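Local coordinates for protein ribonuclease S-F11 (Nicotiana alata, PDB 1IOO) that cleaves RNA as a secreted T2-family ribonuclease of the style and takes part in gametophytic self-incompatibility, by which the plant rejects its own pollen, at residues Y52-L63 with Q101-L109. Numbering follows the deposited sequence.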
ATOM      1  N   TYR A  52      -5.854 -19.768   5.136  1.00 20.48           N
ATOM      2  CA  TYR A  52      -5.855 -18.569   5.957  1.00 17.42           C
ATOM      3  C   TYR A  52      -6.450 -18.844   7.325  1.00 16.87           C
ATOM      4  O   TYR A  52      -7.534 -19.415   7.438  1.00 15.62           O
ATOM      5  CB  TYR A  52      -6.668 -17.459   5.285  1.00 15.68           C
ATOM      6  CG  TYR A  52      -6.675 -16.141   6.047  1.00 13.02           C
ATOM      7  CD1 TYR A  52      -5.644 -15.212   5.888  1.00 12.46           C
ATOM      8  CD2 TYR A  52      -7.705 -15.832   6.933  1.00 11.06           C
ATOM      9  CE1 TYR A  52      -5.643 -14.010   6.591  1.00 10.34           C
ATOM     10  CE2 TYR A  52      -7.713 -14.633   7.640  1.00  9.36           C
ATOM     11  CZ  TYR A  52      -6.682 -13.730   7.462  1.00 10.39           C
ATOM     12  OH  TYR A  52      -6.687 -12.546   8.157  1.00 10.02           O
ATOM     13  N   SER A  53      -5.717 -18.458   8.363  1.00 15.14           N
ATOM     14  CA  SER A  53      -6.179 -18.582   9.732  1.00 16.63           C
ATOM     15  C   SER A  53      -6.554 -17.211  10.263  1.00 15.01           C
ATOM     16  O   SER A  53      -5.844 -16.240  10.024  1.00 15.25           O
ATOM     17  CB  SER A  53      -5.084 -19.191  10.606  1.00 19.38           C
ATOM     18  OG  SER A  53      -4.725 -20.471  10.122  1.00 22.91           O
ATOM     19  N   TYR A  54      -7.677 -17.120  10.963  1.00 14.51           N
ATOM     20  CA  TYR A  54      -8.128 -15.833  11.460  1.00 14.04           C
ATOM     21  C   TYR A  54      -7.266 -15.333  12.613  1.00 13.61           C
ATOM     22  O   TYR A  54      -7.018 -16.047  13.584  1.00 15.39           O
ATOM     23  CB  TYR A  54      -9.614 -15.913  11.836  1.00 15.62           C
ATOM     24  CG  TYR A  54     -10.470 -16.253  10.630  1.00 17.57           C
ATOM     25  CD1 TYR A  54     -10.641 -17.578  10.220  1.00 19.46           C
ATOM     26  CD2 TYR A  54     -11.038 -15.247   9.849  1.00 18.97           C
ATOM     27  CE1 TYR A  54     -11.357 -17.892   9.058  1.00 20.20           C
ATOM     28  CE2 TYR A  54     -11.752 -15.549   8.685  1.00 20.54           C
ATOM     29  CZ  TYR A  54     -11.906 -16.873   8.298  1.00 22.01           C
ATOM     30  OH  TYR A  54     -12.599 -17.175   7.146  1.00 23.63           O
ATOM     31  N   PHE A  55      -6.793 -14.098  12.479  1.00 11.42           N
ATOM     32  CA  PHE A  55      -5.956 -13.471  13.494  1.00 10.77           C
ATOM     33  C   PHE A  55      -6.765 -13.081  14.730  1.00 11.24           C
ATOM     34  O   PHE A  55      -7.970 -12.833  14.658  1.00 10.84           O
ATOM     35  CB  PHE A  55      -5.289 -12.209  12.939  1.00  9.81           C
ATOM     36  CG  PHE A  55      -4.217 -12.480  11.913  1.00 10.61           C
ATOM     37  CD1 PHE A  55      -4.359 -12.033  10.599  1.00 10.35           C
ATOM     38  CD2 PHE A  55      -3.045 -13.144  12.270  1.00 11.89           C
ATOM     39  CE1 PHE A  55      -3.351 -12.239   9.655  1.00 11.66           C
ATOM     40  CE2 PHE A  55      -2.032 -13.355  11.333  1.00 10.96           C
ATOM     41  CZ  PHE A  55      -2.184 -12.899  10.023  1.00 11.44           C
ATOM     42  N   THR A  56      -6.078 -13.031  15.865  1.00 12.78           N
ATOM     43  CA  THR A  56      -6.689 -12.639  17.126  1.00 13.96           C
ATOM     44  C   THR A  56      -5.724 -11.794  17.941  1.00 13.41           C
ATOM     45  O   THR A  56      -4.569 -11.613  17.556  1.00 14.22           O
ATOM     46  CB  THR A  56      -7.071 -13.862  18.001  1.00 15.84           C
ATOM     47  OG1 THR A  56      -5.889 -14.612  18.318  1.00 18.05           O
ATOM     48  CG2 THR A  56      -8.061 -14.759  17.275  1.00 16.88           C
ATOM     49  N   GLY A  57      -6.215 -11.257  19.051  1.00 13.83           N
ATOM     50  CA  GLY A  57      -5.375 -10.475  19.944  1.00 15.88           C
ATOM     51  C   GLY A  57      -4.586  -9.299  19.400  1.00 17.18           C
ATOM     52  O   GLY A  57      -5.125  -8.439  18.705  1.00 16.65           O
ATOM     53  N   LYS A  58      -3.295  -9.265  19.724  1.00 15.85           N
ATOM     54  CA  LYS A  58      -2.426  -8.164  19.314  1.00 16.87           C
ATOM     55  C   LYS A  58      -2.344  -8.022  17.801  1.00 15.04           C
ATOM     56  O   LYS A  58      -2.504  -6.923  17.274  1.00 14.09           O
ATOM     57  CB  LYS A  58      -1.013  -8.340  19.877  1.00 19.53           C
ATOM     58  CG  LYS A  58      -0.086  -7.173  19.557  1.00 22.82           C
ATOM     59  CD  LYS A  58       1.322  -7.424  20.072  1.00 25.92           C
ATOM     60  CE  LYS A  58       2.234  -6.229  19.828  1.00 27.69           C
ATOM     61  NZ  LYS A  58       2.416  -5.921  18.381  1.00 29.71           N
ATOM     62  N   MET A  59      -2.062  -9.119  17.104  1.00 14.34           N
ATOM     63  CA  MET A  59      -1.955  -9.067  15.648  1.00 12.70           C
ATOM     64  C   MET A  59      -3.231  -8.508  15.032  1.00 12.64           C
ATOM     65  O   MET A  59      -3.182  -7.711  14.093  1.00 10.59           O
ATOM     66  CB  MET A  59      -1.656 -10.455  15.072  1.00 14.74           C
ATOM     67  CG  MET A  59      -1.512 -10.486  13.550  1.00 15.21           C
ATOM     68  SD  MET A  59      -0.187  -9.425  12.886  1.00 19.47           S
ATOM     69  CE  MET A  59       1.131 -10.612  12.707  1.00 20.45           C
ATOM     70  N   LEU A  60      -4.375  -8.926  15.564  1.00 11.83           N
ATOM     71  CA  LEU A  60      -5.651  -8.446  15.065  1.00 10.66           C
ATOM     72  C   LEU A  60      -5.792  -6.939  15.284  1.00 10.65           C
ATOM     73  O   LEU A  60      -6.194  -6.213  14.377  1.00 10.91           O
ATOM     74  CB  LEU A  60      -6.809  -9.201  15.731  1.00  9.89           C
ATOM     75  CG  LEU A  60      -8.230  -8.731  15.400  1.00 12.06           C
ATOM     76  CD1 LEU A  60      -8.434  -8.637  13.892  1.00 11.80           C
ATOM     77  CD2 LEU A  60      -9.219  -9.713  16.008  1.00 12.49           C
ATOM     78  N   ASN A  61      -5.450  -6.469  16.480  1.00 10.95           N
ATOM     79  CA  ASN A  61      -5.534  -5.042  16.762  1.00 11.64           C
ATOM     80  C   ASN A  61      -4.556  -4.253  15.903  1.00 10.75           C
ATOM     81  O   ASN A  61      -4.870  -3.158  15.436  1.00 11.21           O
ATOM     82  CB  ASN A  61      -5.248  -4.747  18.236  1.00 12.38           C
ATOM     83  CG  ASN A  61      -6.366  -5.199  19.144  1.00 15.08           C
ATOM     84  OD1 ASN A  61      -7.544  -5.078  18.804  1.00 18.03           O
ATOM     85  ND2 ASN A  61      -6.007  -5.711  20.316  1.00 16.22           N
ATOM     86  N   ASP A  62      -3.364  -4.806  15.701  1.00 11.07           N
ATOM     87  CA  ASP A  62      -2.353  -4.138  14.893  1.00 10.44           C
ATOM     88  C   ASP A  62      -2.803  -4.010  13.444  1.00 10.34           C
ATOM     89  O   ASP A  62      -2.663  -2.950  12.833  1.00 10.47           O
ATOM     90  CB  ASP A  62      -1.016  -4.890  14.936  1.00 12.51           C
ATOM     91  CG  ASP A  62      -0.289  -4.738  16.265  1.00 16.48           C
ATOM     92  OD1 ASP A  62      -0.586  -3.787  17.015  1.00 18.45           O
ATOM     93  OD2 ASP A  62       0.599  -5.566  16.551  1.00 19.23           O
ATOM     94  N   LEU A  63      -3.368  -5.085  12.902  1.00  9.50           N
ATOM     95  CA  LEU A  63      -3.807  -5.079  11.515  1.00  7.99           C
ATOM     96  C   LEU A  63      -5.025  -4.195  11.310  1.00  9.34           C
ATOM     97  O   LEU A  63      -5.128  -3.511  10.295  1.00  9.21           O
ATOM     98  CB  LEU A  63      -4.099  -6.502  11.035  1.00  8.41           C
ATOM     99  CG  LEU A  63      -2.840  -7.349  10.825  1.00  9.09           C
ATOM    100  CD1 LEU A  63      -3.243  -8.798  10.575  1.00 11.46           C
ATOM    101  CD2 LEU A  63      -2.029  -6.786   9.662  1.00 10.71           C
ATOM    102  N   GLN A 101       1.962 -17.233   6.937  1.00 12.13           N
ATOM    103  CA  GLN A 101       0.930 -16.219   7.117  1.00 11.62           C
ATOM    104  C   GLN A 101       1.337 -15.178   8.157  1.00 10.86           C
ATOM    105  O   GLN A 101       1.196 -13.976   7.936  1.00  9.88           O
ATOM    106  CB  GLN A 101      -0.402 -16.835   7.527  1.00 13.55           C
ATOM    107  CG  GLN A 101      -1.516 -15.802   7.537  1.00 12.99           C
ATOM    108  CD  GLN A 101      -2.817 -16.355   8.059  1.00 15.27           C
ATOM    109  OE1 GLN A 101      -3.161 -17.506   7.795  1.00 17.16           O
ATOM    110  NE2 GLN A 101      -3.559 -15.534   8.793  1.00 14.30           N
ATOM    111  N   ASN A 102       1.856 -15.647   9.286  1.00  9.56           N
ATOM    112  CA  ASN A 102       2.239 -14.758  10.375  1.00  8.94           C
ATOM    113  C   ASN A 102       3.394 -13.827  10.000  1.00  9.71           C
ATOM    114  O   ASN A 102       3.350 -12.636  10.311  1.00 10.85           O
ATOM    115  CB  ASN A 102       2.608 -15.571  11.617  1.00 11.09           C
ATOM    116  CG  ASN A 102       1.399 -16.185  12.290  1.00 13.10           C
ATOM    117  OD1 ASN A 102       1.527 -17.029  13.178  1.00 17.82           O
ATOM    118  ND2 ASN A 102       0.211 -15.750  11.885  1.00 14.83           N
ATOM    119  N   THR A 103       4.427 -14.353   9.348  1.00  9.56           N
ATOM    120  CA  THR A 103       5.573 -13.511   9.011  1.00  9.16           C
ATOM    121  C   THR A 103       5.292 -12.629   7.799  1.00  9.54           C
ATOM    122  O   THR A 103       5.924 -11.589   7.633  1.00  9.47           O
ATOM    123  CB  THR A 103       6.848 -14.335   8.821  1.00 11.89           C
ATOM    124  OG1 THR A 103       6.656 -15.302   7.792  1.00 12.96           O
ATOM    125  CG2 THR A 103       7.190 -15.052  10.119  1.00 13.33           C
ATOM    126  N   TYR A 104       4.346 -13.033   6.957  1.00  7.55           N
ATOM    127  CA  TYR A 104       3.960 -12.201   5.825  1.00  7.97           C
ATOM    128  C   TYR A 104       3.260 -10.935   6.320  1.00  9.27           C
ATOM    129  O   TYR A 104       3.633  -9.816   5.954  1.00  8.14           O
ATOM    130  CB  TYR A 104       3.045 -12.981   4.878  1.00  7.69           C
ATOM    131  CG  TYR A 104       2.385 -12.131   3.811  1.00  7.66           C
ATOM    132  CD1 TYR A 104       1.055 -11.742   3.934  1.00 10.80           C
ATOM    133  CD2 TYR A 104       3.086 -11.737   2.670  1.00  8.66           C
ATOM    134  CE1 TYR A 104       0.427 -10.986   2.947  1.00 10.74           C
ATOM    135  CE2 TYR A 104       2.468 -10.973   1.668  1.00 10.81           C
ATOM    136  CZ  TYR A 104       1.134 -10.604   1.817  1.00 11.12           C
ATOM    137  OH  TYR A 104       0.498  -9.849   0.854  1.00 11.20           O
ATOM    138  N   PHE A 105       2.261 -11.106   7.179  1.00  8.46           N
ATOM    139  CA  PHE A 105       1.580  -9.948   7.736  1.00  9.48           C
ATOM    140  C   PHE A 105       2.500  -9.182   8.687  1.00 10.18           C
ATOM    141  O   PHE A 105       2.455  -7.955   8.743  1.00  9.67           O
ATOM    142  CB  PHE A 105       0.277 -10.357   8.427  1.00  7.82           C
ATOM    143  CG  PHE A 105      -0.845 -10.618   7.465  1.00  8.64           C
ATOM    144  CD1 PHE A 105      -1.049 -11.888   6.926  1.00  8.39           C
ATOM    145  CD2 PHE A 105      -1.659  -9.574   7.045  1.00  8.55           C
ATOM    146  CE1 PHE A 105      -2.044 -12.115   5.983  1.00  8.46           C
ATOM    147  CE2 PHE A 105      -2.661  -9.784   6.097  1.00  9.57           C
ATOM    148  CZ  PHE A 105      -2.854 -11.058   5.564  1.00  9.20           C
ATOM    149  N   GLY A 106       3.351  -9.908   9.406  1.00  9.95           N
ATOM    150  CA  GLY A 106       4.285  -9.255  10.311  1.00  9.84           C
ATOM    151  C   GLY A 106       5.247  -8.377   9.533  1.00  9.43           C
ATOM    152  O   GLY A 106       5.610  -7.283   9.976  1.00  9.02           O
ATOM    153  N   LEU A 107       5.675  -8.862   8.371  1.00  9.30           N
ATOM    154  CA  LEU A 107       6.580  -8.092   7.520  1.00  9.20           C
ATOM    155  C   LEU A 107       5.899  -6.824   7.026  1.00  9.41           C
ATOM    156  O   LEU A 107       6.490  -5.745   7.043  1.00 10.43           O
ATOM    157  CB  LEU A 107       7.041  -8.915   6.317  1.00 10.61           C
ATOM    158  CG  LEU A 107       7.930  -8.148   5.323  1.00  9.35           C
ATOM    159  CD1 LEU A 107       9.189  -7.663   6.034  1.00 11.72           C
ATOM    160  CD2 LEU A 107       8.298  -9.034   4.146  1.00 13.68           C
ATOM    161  N   ALA A 108       4.651  -6.957   6.583  1.00  9.95           N
ATOM    162  CA  ALA A 108       3.895  -5.805   6.114  1.00  8.87           C
ATOM    163  C   ALA A 108       3.851  -4.722   7.190  1.00 10.52           C
ATOM    164  O   ALA A 108       4.065  -3.547   6.911  1.00  9.37           O
ATOM    165  CB  ALA A 108       2.478  -6.227   5.726  1.00  9.93           C
ATOM    166  N   LEU A 109       3.595  -5.130   8.430  1.00 10.63           N
ATOM    167  CA  LEU A 109       3.540  -4.192   9.539  1.00 10.31           C
ATOM    168  C   LEU A 109       4.906  -3.557   9.790  1.00 11.26           C
ATOM    169  O   LEU A 109       5.007  -2.354  10.032  1.00 11.53           O
ATOM    170  CB  LEU A 109       3.040  -4.899  10.808  1.00 10.13           C
ATOM    171  CG  LEU A 109       1.558  -5.298  10.794  1.00 11.51           C
ATOM    172  CD1 LEU A 109       1.228  -6.177  11.992  1.00 11.80           C
ATOM    173  CD2 LEU A 109       0.707  -4.040  10.807  1.00 12.63           C
TER
HETATM  174  O   HOH W   1      -2.001 -19.951   8.876  1.00 18.49           O
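The short helix segments that carry Met59 and Leu63 on one side and Phe105 and Leu109 on the other run the same general way, their axes 11.2 Å apart and inclined at 43°, while the extended loop from Tyr52 to Phe55 passes the N-terminal end of helix 101-113. There the Gln101 amide bonds twice to the backbone of Ser53: OE1 accepts from Ser53 N at 2.8 Å, nearly straight, and NE2 donates to Ser53 O at 2.7 Å, both on carbonyl lone pairs. Gln101 reaches that far because its chain is stretched out, CG turned away from the backbone N, and the amide lies almost parallel to the Tyr52 ring, 8° between planes; its NE2 also stands over a face of Phe55, 3.2 Å from CZ. A water joins OE1 to Ser53 OG. Phe55 turns its edge to the face of Phe105 (centroids 5.0 Å, planes at 75°). Farther along, Met59 fits as a knob among Asn102, Phe105, Gly106 and Leu109, with SD 3.7 Å from Leu109 CD1, and Leu63 CD2 touches both Phe105 and Leu109. Cut back to alanine, Gln101 would be likely to leave Ser53 N and O without these mates and uncover ring faces of Tyr52 and Phe55. Two hydrogen bonds thus fix the loop to the helix start, and apolar packing, begun by Phe55 on Phe105, continues between the helices, near the probable active-site Gln87.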